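Local coordinates for nucleotide-binding protein, universal stress protein UspA family (Lactobacillus plantarum, PDB 3S3T) that binds ATP and, as a member of the universal stress protein family, probably takes part in the bacterial response to stress, at residues N7-V12 against D110-G115; I28-Q33 against T80-N85; T37-V42 against E89-I94. One frame throughout, in Å; residues are numbered along the deposited sequence.

Contact 1: N7-V12 against D110-G115; sequences NILVPV and DLIVLG. With ATP (adenosine-5'-triphosphate), chain I.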
# COMPACT_ATOMS: atom_id res chain seq x y z
N ASN A 7 -26.05 9.92 2.24
CA ASN A 7 -25.76 9.25 3.51
C ASN A 7 -24.25 9.15 3.71
O ASN A 7 -23.63 8.25 3.14
CB ASN A 7 -26.36 7.83 3.50
CG ASN A 7 -27.86 7.84 3.53
OD1 ASN A 7 -28.45 7.98 4.60
ND2 ASN A 7 -28.49 7.68 2.37
N ILE A 8 -23.69 10.05 4.49
CA ILE A 8 -22.23 10.18 4.68
C ILE A 8 -21.79 9.56 6.00
O ILE A 8 -22.47 9.69 7.01
CB ILE A 8 -21.82 11.69 4.67
CG1 ILE A 8 -22.28 12.37 3.36
CG2 ILE A 8 -20.28 11.90 4.85
CD1 ILE A 8 -22.12 13.90 3.34
N LEU A 9 -20.62 8.90 5.98
CA LEU A 9 -20.02 8.30 7.14
C LEU A 9 -18.69 8.99 7.38
O LEU A 9 -17.90 9.20 6.44
CB LEU A 9 -19.77 6.80 6.91
CG LEU A 9 -19.17 6.03 8.11
CD1 LEU A 9 -20.07 6.01 9.34
CD2 LEU A 9 -18.89 4.61 7.67
N VAL A 10 -18.48 9.43 8.61
CA VAL A 10 -17.21 9.99 9.01
C VAL A 10 -16.68 9.21 10.23
O VAL A 10 -17.06 9.45 11.35
CB VAL A 10 -17.24 11.52 9.24
CG1 VAL A 10 -18.29 11.96 10.27
CG2 VAL A 10 -15.83 11.98 9.60
N PRO A 11 -15.80 8.22 9.96
CA PRO A 11 -15.18 7.53 11.08
C PRO A 11 -14.19 8.48 11.76
O PRO A 11 -13.36 9.11 11.08
CB PRO A 11 -14.50 6.32 10.41
CG PRO A 11 -15.15 6.17 9.09
CD PRO A 11 -15.45 7.60 8.69
N VAL A 12 -14.27 8.59 13.08
CA VAL A 12 -13.29 9.36 13.82
C VAL A 12 -12.58 8.56 14.92
O VAL A 12 -13.20 7.74 15.60
CB VAL A 12 -13.96 10.58 14.52
CG1 VAL A 12 -14.41 11.61 13.50
CG2 VAL A 12 -15.14 10.10 15.35
N ASP A 110 -22.97 6.60 0.85
CA ASP A 110 -22.34 6.93 -0.46
C ASP A 110 -21.14 7.82 -0.41
O ASP A 110 -20.59 8.17 -1.46
CB ASP A 110 -23.36 7.46 -1.50
CG ASP A 110 -24.38 8.45 -0.92
OD1 ASP A 110 -24.11 9.06 0.13
OD2 ASP A 110 -25.45 8.65 -1.53
N LEU A 111 -20.65 8.08 0.81
CA LEU A 111 -19.36 8.71 1.03
C LEU A 111 -18.82 8.34 2.39
O LEU A 111 -19.54 8.38 3.39
CB LEU A 111 -19.48 10.23 1.01
CG LEU A 111 -18.21 11.08 1.07
CD1 LEU A 111 -17.23 10.75 -0.10
CD2 LEU A 111 -18.61 12.59 1.05
N ILE A 112 -17.52 8.06 2.44
CA ILE A 112 -16.83 7.96 3.72
C ILE A 112 -15.80 9.08 3.75
O ILE A 112 -15.06 9.28 2.76
CB ILE A 112 -16.13 6.60 3.88
CG1 ILE A 112 -17.12 5.41 3.76
CG2 ILE A 112 -15.40 6.55 5.26
CD1 ILE A 112 -16.44 3.99 3.87
N VAL A 113 -15.78 9.85 4.85
CA VAL A 113 -14.86 10.95 5.04
C VAL A 113 -13.83 10.53 6.10
O VAL A 113 -14.19 10.11 7.18
CB VAL A 113 -15.61 12.25 5.45
CG1 VAL A 113 -14.63 13.39 5.68
CG2 VAL A 113 -16.69 12.64 4.37
N LEU A 114 -12.55 10.65 5.79
CA LEU A 114 -11.46 10.19 6.70
C LEU A 114 -10.39 11.23 6.84
O LEU A 114 -10.06 11.95 5.89
CB LEU A 114 -10.78 8.91 6.11
CG LEU A 114 -11.62 7.63 6.07
CD1 LEU A 114 -11.04 6.64 5.06
CD2 LEU A 114 -11.79 6.96 7.46
N GLY A 115 -9.76 11.29 8.01
CA GLY A 115 -8.53 12.04 8.13
C GLY A 115 -7.42 11.28 7.44
O GLY A 115 -7.42 10.05 7.40
PG ATP I . -1.62 3.87 11.79
O1G ATP I . -2.78 3.40 12.64
O2G ATP I . -0.31 3.78 12.52
O3G ATP I . -1.48 3.23 10.42
PB ATP I . -2.61 6.60 12.24
O1B ATP I . -1.80 7.86 12.23
O2B ATP I . -3.19 6.13 13.53
O3B ATP I . -1.72 5.46 11.55
PA ATP I . -5.11 6.01 10.87
O1A ATP I . -5.42 5.02 11.95
O2A ATP I . -5.10 5.47 9.50
O3A ATP I . -3.76 6.81 11.11
O5' ATP I . -6.26 7.18 11.01
C5' ATP I . -6.67 7.88 9.84
C4' ATP I . -8.16 8.24 9.93
O4' ATP I . -8.83 6.99 10.08
C3' ATP I . -8.53 9.05 11.16
O3' ATP I . -8.34 10.44 10.98
C2' ATP I . -9.96 8.60 11.32
O2' ATP I . -10.73 9.34 10.38
C1' ATP I . -9.94 7.13 10.95
N9 ATP I . -9.81 6.27 12.12
C8 ATP I . -8.66 5.78 12.67
N7 ATP I . -8.92 5.04 13.77
C5 ATP I . -10.25 5.06 13.91
C6 ATP I . -11.19 4.50 14.88
N6 ATP I . -10.70 3.76 15.90
N1 ATP I . -12.54 4.74 14.71
C2 ATP I . -12.96 5.49 13.68
N3 ATP I . -12.17 6.07 12.77
C4 ATP I . -10.83 5.87 12.85
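Strands 7-11 and 111-115 run parallel near the middle of the sheet, packed tightest in the buried middle, looser at the partly exposed start and apart again where a ribose hydroxyl comes between them. At the start, the CA atoms of Asn7 and Asp110 are 5.7 Å apart and polar groups do the joining. Asp110 N donates to Asn7 O in the carbonyl plane, while Asp110 OD1 takes Asn7 N from above its carboxylate plane at 3.0 Å; chi1 of 42° turns the carboxylate back to that amide, and OD2 goes to Thr6 OG1. In the buried middle Leu9 carries the pairing. Leu9 N gives its hydrogen to Leu111 O, and Leu9 O receives Val113 N at only 2.7 Å, nearly along the C=O axis. The ladder stops at Pro11, which has no N-H to offer: Pro11 CD presses on Val113 O at 3.2 Å, and this buried oxygen has no hydrogen-bond partner. On one face Ile8 CG2 crosses Val113 CG2 obliquely at 3.7 Å. On the other, the Pro11 ring lies across Ile112, with CD 3.6 Å from Ile112 CG2, and its CG meets the tip of Leu114. Beyond the last pair ATP O2' bridges the strand ends, donating to Pro11 O at 2.7 Å and accepting from Gly115 N. Helix 16-32 lies against Ile8, Val10 and Leu111, strand 35-43 hydrogen-bonds along the far edge of 7-11, strand 141-145 flanks 111-115, and Leu111 also packs on Ile143 of the second subunit.

Contact 2: I28-Q33 against T80-N85; sequences IAQRHQ and TTSAPN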
# COMPACT_ATOMS: atom_id res chain seq x y z
N ILE A 28 -19.88 19.08 4.01
CA ILE A 28 -20.37 18.33 2.86
C ILE A 28 -21.84 17.99 3.10
O ILE A 28 -22.67 18.13 2.20
CB ILE A 28 -19.56 17.03 2.65
CG1 ILE A 28 -18.09 17.34 2.34
CG2 ILE A 28 -20.12 16.21 1.48
CD1 ILE A 28 -17.17 16.10 2.36
N ALA A 29 -22.14 17.56 4.33
CA ALA A 29 -23.48 17.18 4.72
C ALA A 29 -24.47 18.35 4.51
O ALA A 29 -25.51 18.18 3.88
CB ALA A 29 -23.48 16.70 6.17
N GLN A 30 -24.09 19.53 5.02
CA GLN A 30 -24.84 20.78 4.82
C GLN A 30 -25.08 21.04 3.33
O GLN A 30 -26.19 21.38 2.95
CB GLN A 30 -24.11 21.97 5.48
CG GLN A 30 -24.45 23.35 4.91
CD GLN A 30 -24.01 24.48 5.83
OE1 GLN A 30 -24.06 24.36 7.06
NE2 GLN A 30 -23.57 25.58 5.22
N ARG A 31 -24.06 20.88 2.50
CA ARG A 31 -24.20 21.22 1.06
C ARG A 31 -25.12 20.30 0.27
O ARG A 31 -25.82 20.75 -0.64
CB ARG A 31 -22.86 21.20 0.36
CG ARG A 31 -22.30 22.55 0.11
CD ARG A 31 -20.97 22.37 -0.61
NE ARG A 31 -20.28 23.63 -0.88
CZ ARG A 31 -19.87 24.50 0.05
NH1 ARG A 31 -20.11 24.30 1.35
NH2 ARG A 31 -19.21 25.60 -0.32
N HIS A 32 -25.07 19.02 0.60
CA HIS A 32 -25.81 17.99 -0.10
C HIS A 32 -27.13 17.68 0.61
O HIS A 32 -27.95 16.89 0.13
CB HIS A 32 -24.95 16.73 -0.19
CG HIS A 32 -23.82 16.85 -1.16
ND1 HIS A 32 -23.84 16.27 -2.41
CD2 HIS A 32 -22.62 17.47 -1.05
CE1 HIS A 32 -22.70 16.53 -3.03
NE2 HIS A 32 -21.96 17.28 -2.24
N GLN A 33 -27.30 18.31 1.77
CA GLN A 33 -28.38 18.02 2.69
C GLN A 33 -28.49 16.52 2.93
O GLN A 33 -29.56 15.92 2.83
CB GLN A 33 -29.69 18.63 2.20
CG GLN A 33 -29.67 20.16 2.28
CD GLN A 33 -29.79 20.66 3.70
OE1 GLN A 33 -30.87 20.65 4.27
NE2 GLN A 33 -28.70 21.10 4.27
N THR A 80 -25.65 24.03 15.24
CA THR A 80 -25.37 25.41 14.83
C THR A 80 -25.26 25.58 13.31
O THR A 80 -25.05 26.70 12.83
CB THR A 80 -24.05 25.99 15.46
OG1 THR A 80 -22.92 25.44 14.79
CG2 THR A 80 -23.97 25.73 16.97
N THR A 81 -25.39 24.48 12.55
CA THR A 81 -25.27 24.49 11.09
C THR A 81 -26.59 24.07 10.44
O THR A 81 -27.54 23.67 11.12
CB THR A 81 -24.17 23.48 10.60
OG1 THR A 81 -24.69 22.14 10.64
CG2 THR A 81 -22.88 23.60 11.45
N SER A 82 -26.63 24.11 9.11
CA SER A 82 -27.82 23.75 8.37
C SER A 82 -27.78 22.30 7.91
O SER A 82 -28.62 21.87 7.12
CB SER A 82 -28.04 24.71 7.18
OG SER A 82 -26.87 24.76 6.37
N ALA A 83 -26.83 21.53 8.43
CA ALA A 83 -26.73 20.11 8.15
C ALA A 83 -27.96 19.46 8.75
O ALA A 83 -28.34 19.79 9.85
CB ALA A 83 -25.43 19.51 8.74
N PRO A 84 -28.59 18.53 8.02
CA PRO A 84 -29.88 18.02 8.48
C PRO A 84 -29.85 17.26 9.79
O PRO A 84 -30.80 17.34 10.54
CB PRO A 84 -30.33 17.07 7.36
CG PRO A 84 -29.38 17.21 6.28
CD PRO A 84 -28.29 18.14 6.63
N ASN A 85 -28.78 16.50 10.06
CA ASN A 85 -28.74 15.71 11.29
C ASN A 85 -27.36 15.15 11.62
O ASN A 85 -26.42 15.30 10.87
CB ASN A 85 -29.74 14.54 11.19
CG ASN A 85 -29.53 13.71 9.94
OD1 ASN A 85 -28.43 13.15 9.70
ND2 ASN A 85 -30.54 13.69 9.09
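The amide of Gln33 has an acceptor for each N-H of NE2, both in its plane: Gln30 O at 2.8 Å, met on a lone pair, and Ser82 O at 3.0 Å, approached from above its carbonyl plane. These two nearly straight bonds fix the rotation of the amide, and Pro84 CD comes up to NE2 obliquely. The amide of Gln30 is used differently: Ser82 OG stands above it, 2.9 Å from Gln30 CD, and Ser82 N donates to OE1 at 3.3 Å from well out of the carbonyl plane. The His32 ring, which turns from the loop, has Ile28 O at its edge, in plane. Here the C-terminal end of helix 16-32 meets the loop that leads from helix 53-78 to strand 87-93, at the rim of this alpha/beta fold. Gln33, with positive phi, is where the chain leaves the helix, and its side chain, bent at chi2 (-74°), curls back to the last turn. Gln30 instead reaches out extended, CG anti to the backbone N. In the loop Thr81 forms an ST turn, its OG1 accepting Ala83 N at 3.1 Å and also bonded to Val78 O. Replacing Gln30 by an alanine would remove the acceptor of Ser82 N and the flat group beneath Ser82 OG, and would probably loosen the loop on this side of the helix. Under the polar layer Ala29 CB meets Ala83 CB at 4.3 Å and Val26 packs against Thr81 and Ala83; on the exposed side Pro84 CG rests on Gln33 C at 3.5 Å.

Contact 3: T37-V42 against E89-I94; sequences TALYVV and EISYGI. With ATP (adenosine-5'-triphosphate), chain I.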
# COMPACT_ATOMS: atom_id res chain seq x y z
N THR A 37 -23.37 10.38 9.66
CA THR A 37 -23.10 9.51 10.80
C THR A 37 -21.61 9.62 11.18
O THR A 37 -20.76 9.43 10.31
CB THR A 37 -23.38 8.05 10.45
OG1 THR A 37 -24.79 7.91 10.19
CG2 THR A 37 -22.98 7.09 11.62
N ALA A 38 -21.31 9.97 12.44
CA ALA A 38 -19.95 9.86 13.01
C ALA A 38 -19.79 8.54 13.76
O ALA A 38 -20.67 8.15 14.55
CB ALA A 38 -19.63 11.02 13.91
N LEU A 39 -18.70 7.83 13.46
CA LEU A 39 -18.47 6.49 14.00
C LEU A 39 -17.11 6.45 14.68
O LEU A 39 -16.11 6.67 14.02
CB LEU A 39 -18.51 5.45 12.90
CG LEU A 39 -18.01 4.02 13.21
CD1 LEU A 39 -18.89 3.28 14.32
CD2 LEU A 39 -18.00 3.23 11.95
N TYR A 40 -17.07 6.20 15.99
CA TYR A 40 -15.81 5.89 16.69
C TYR A 40 -15.72 4.41 16.98
O TYR A 40 -16.62 3.83 17.61
CB TYR A 40 -15.76 6.67 18.01
CG TYR A 40 -14.45 6.58 18.77
CD1 TYR A 40 -14.09 5.42 19.47
CD2 TYR A 40 -13.56 7.66 18.81
CE1 TYR A 40 -12.87 5.34 20.14
CE2 TYR A 40 -12.35 7.59 19.53
CZ TYR A 40 -12.01 6.46 20.16
OH TYR A 40 -10.83 6.45 20.84
N VAL A 41 -14.64 3.77 16.55
CA VAL A 41 -14.44 2.37 16.87
C VAL A 41 -13.45 2.16 18.01
O VAL A 41 -12.28 2.55 17.91
CB VAL A 41 -14.00 1.55 15.64
CG1 VAL A 41 -14.06 0.01 15.99
CG2 VAL A 41 -14.92 1.82 14.46
N VAL A 42 -13.92 1.52 19.08
CA VAL A 42 -13.07 1.15 20.22
C VAL A 42 -12.33 -0.15 19.85
O VAL A 42 -12.94 -1.23 19.72
CB VAL A 42 -13.90 0.92 21.50
CG1 VAL A 42 -13.01 0.52 22.65
CG2 VAL A 42 -14.75 2.11 21.87
N GLU A 89 -22.22 6.99 16.65
CA GLU A 89 -22.13 5.58 16.94
C GLU A 89 -20.76 5.27 17.51
O GLU A 89 -19.73 5.71 16.96
CB GLU A 89 -22.29 4.81 15.64
CG GLU A 89 -22.40 3.31 15.83
CD GLU A 89 -23.79 2.76 15.60
OE1 GLU A 89 -24.52 3.29 14.72
OE2 GLU A 89 -24.11 1.75 16.26
N ILE A 90 -20.74 4.50 18.60
CA ILE A 90 -19.53 3.98 19.16
C ILE A 90 -19.63 2.46 19.04
O ILE A 90 -20.58 1.83 19.55
CB ILE A 90 -19.36 4.41 20.64
CG1 ILE A 90 -19.48 5.94 20.80
CG2 ILE A 90 -18.07 3.87 21.22
CD1 ILE A 90 -18.55 6.73 19.99
N SER A 91 -18.67 1.88 18.33
CA SER A 91 -18.63 0.43 18.15
C SER A 91 -17.32 -0.14 18.65
O SER A 91 -16.35 0.60 18.84
CB SER A 91 -18.82 0.08 16.66
OG SER A 91 -20.14 0.39 16.23
N TYR A 92 -17.32 -1.45 18.84
CA TYR A 92 -16.18 -2.21 19.36
C TYR A 92 -15.74 -3.23 18.29
O TYR A 92 -16.55 -3.99 17.75
CB TYR A 92 -16.55 -2.90 20.68
CG TYR A 92 -17.12 -1.93 21.70
CD1 TYR A 92 -18.47 -1.55 21.66
CD2 TYR A 92 -16.32 -1.38 22.69
CE1 TYR A 92 -19.01 -0.64 22.58
CE2 TYR A 92 -16.83 -0.46 23.62
CZ TYR A 92 -18.17 -0.09 23.57
OH TYR A 92 -18.67 0.82 24.50
N GLY A 93 -14.46 -3.18 17.92
CA GLY A 93 -13.94 -4.14 16.93
C GLY A 93 -12.60 -3.63 16.46
O GLY A 93 -12.02 -2.71 17.07
N ILE A 94 -12.13 -4.23 15.37
CA ILE A 94 -10.90 -3.81 14.73
C ILE A 94 -11.31 -2.64 13.86
O ILE A 94 -12.18 -2.80 13.02
CB ILE A 94 -10.31 -5.01 13.91
CG1 ILE A 94 -10.01 -6.18 14.86
CG2 ILE A 94 -9.09 -4.58 13.16
CD1 ILE A 94 -9.37 -7.40 14.25
PG ATP I . -1.62 3.87 11.79
O1G ATP I . -2.78 3.40 12.64
O2G ATP I . -0.31 3.78 12.52
O3G ATP I . -1.48 3.23 10.42
PB ATP I . -2.61 6.60 12.24
O1B ATP I . -1.80 7.86 12.23
O2B ATP I . -3.19 6.13 13.53
O3B ATP I . -1.72 5.46 11.55
PA ATP I . -5.11 6.01 10.87
O1A ATP I . -5.42 5.02 11.95
O2A ATP I . -5.10 5.47 9.50
O3A ATP I . -3.76 6.81 11.11
O5' ATP I . -6.26 7.18 11.01
C5' ATP I . -6.67 7.88 9.84
C4' ATP I . -8.16 8.24 9.93
O4' ATP I . -8.83 6.99 10.08
C3' ATP I . -8.53 9.05 11.16
O3' ATP I . -8.34 10.44 10.98
C2' ATP I . -9.96 8.60 11.32
O2' ATP I . -10.73 9.34 10.38
C1' ATP I . -9.94 7.13 10.95
N9 ATP I . -9.81 6.27 12.12
C8 ATP I . -8.66 5.78 12.67
N7 ATP I . -8.92 5.04 13.77
C5 ATP I . -10.25 5.06 13.91
C6 ATP I . -11.19 4.50 14.88
N6 ATP I . -10.70 3.76 15.90
N1 ATP I . -12.54 4.74 14.71
C2 ATP I . -12.96 5.49 13.68
N3 ATP I . -12.17 6.07 12.77
C4 ATP I . -10.83 5.87 12.85
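Strands 35-43 and 87-93, joined through helix 53-78 in a beta-alpha-beta crossover, form one outer parallel pair of the sheet, and the first of them supplies part of the adenine site. The backbone alternates strictly. Ala38, Tyr40 and Val42 turn their polar groups to 89-93: Ala38 O takes Glu89 N, Tyr40 N donates to Glu89 O, Tyr40 O accepts from Ser91 N, and Val42 N reaches Ser91 O at a short 2.6 Å. The last rung, Gly93 N to Val42 O at 3.1 Å, arrives from above the carbonyl plane. Thr37, Leu39 and Val41 turn theirs the other way; the first two pair with strand 7-11, while Val41 meets adenine. Val41 N donates to ATP N1 at 3.0 Å, and ATP N6 donates to Val41 O at 2.8 Å, so the base is held as if it were a further strand. On one face of the pair the tip of Leu39, CG anti to its backbone N, reaches over with CD1 3.8 Å from Glu89 CG and close to Ser91 OG. Glu89 bends away at chi2, and its OE1 finds Tyr102 OH. On the opposite face Ile90 folds CD1 back (chi2 -56°) to Tyr40 CB at a tight 3.4 Å, leaving the Tyr40 ring to lead off towards helix 53-78, where its OH bonds to Glu63. Val42 and Tyr92 lie side by side, CB of Val42 3.5 Å from CD2 of Tyr92. Because the base is read by one backbone N-H and one backbone C=O, the site matches the acceptor N1 and donor N6 of adenine; guanine, with an N-H at N1 and a carbonyl at position 6, would probably fit this pattern poorly.

From the N terminus, strand 7-11 comes first in the chain and its partner in contact 1, 111-115, follows only about a hundred residues later, closing the longest loop; contacts 2 and 3 fall wholly within it. Those two cross, since their segments alternate as 28-33, 37-42, 80-85 and 89-94. Contact 2 ties the end of the first crossover helix to the turn after the second, and contact 3 then joins the strands that follow. Ile28 packs on Ile8, Leu111 and Val113, linking contact 2 to contact 1, while neighbouring strands 7-11 and 35-43 join contact 1 to contact 3. ATP touches both: ribose and base in contact 1, base in contact 3.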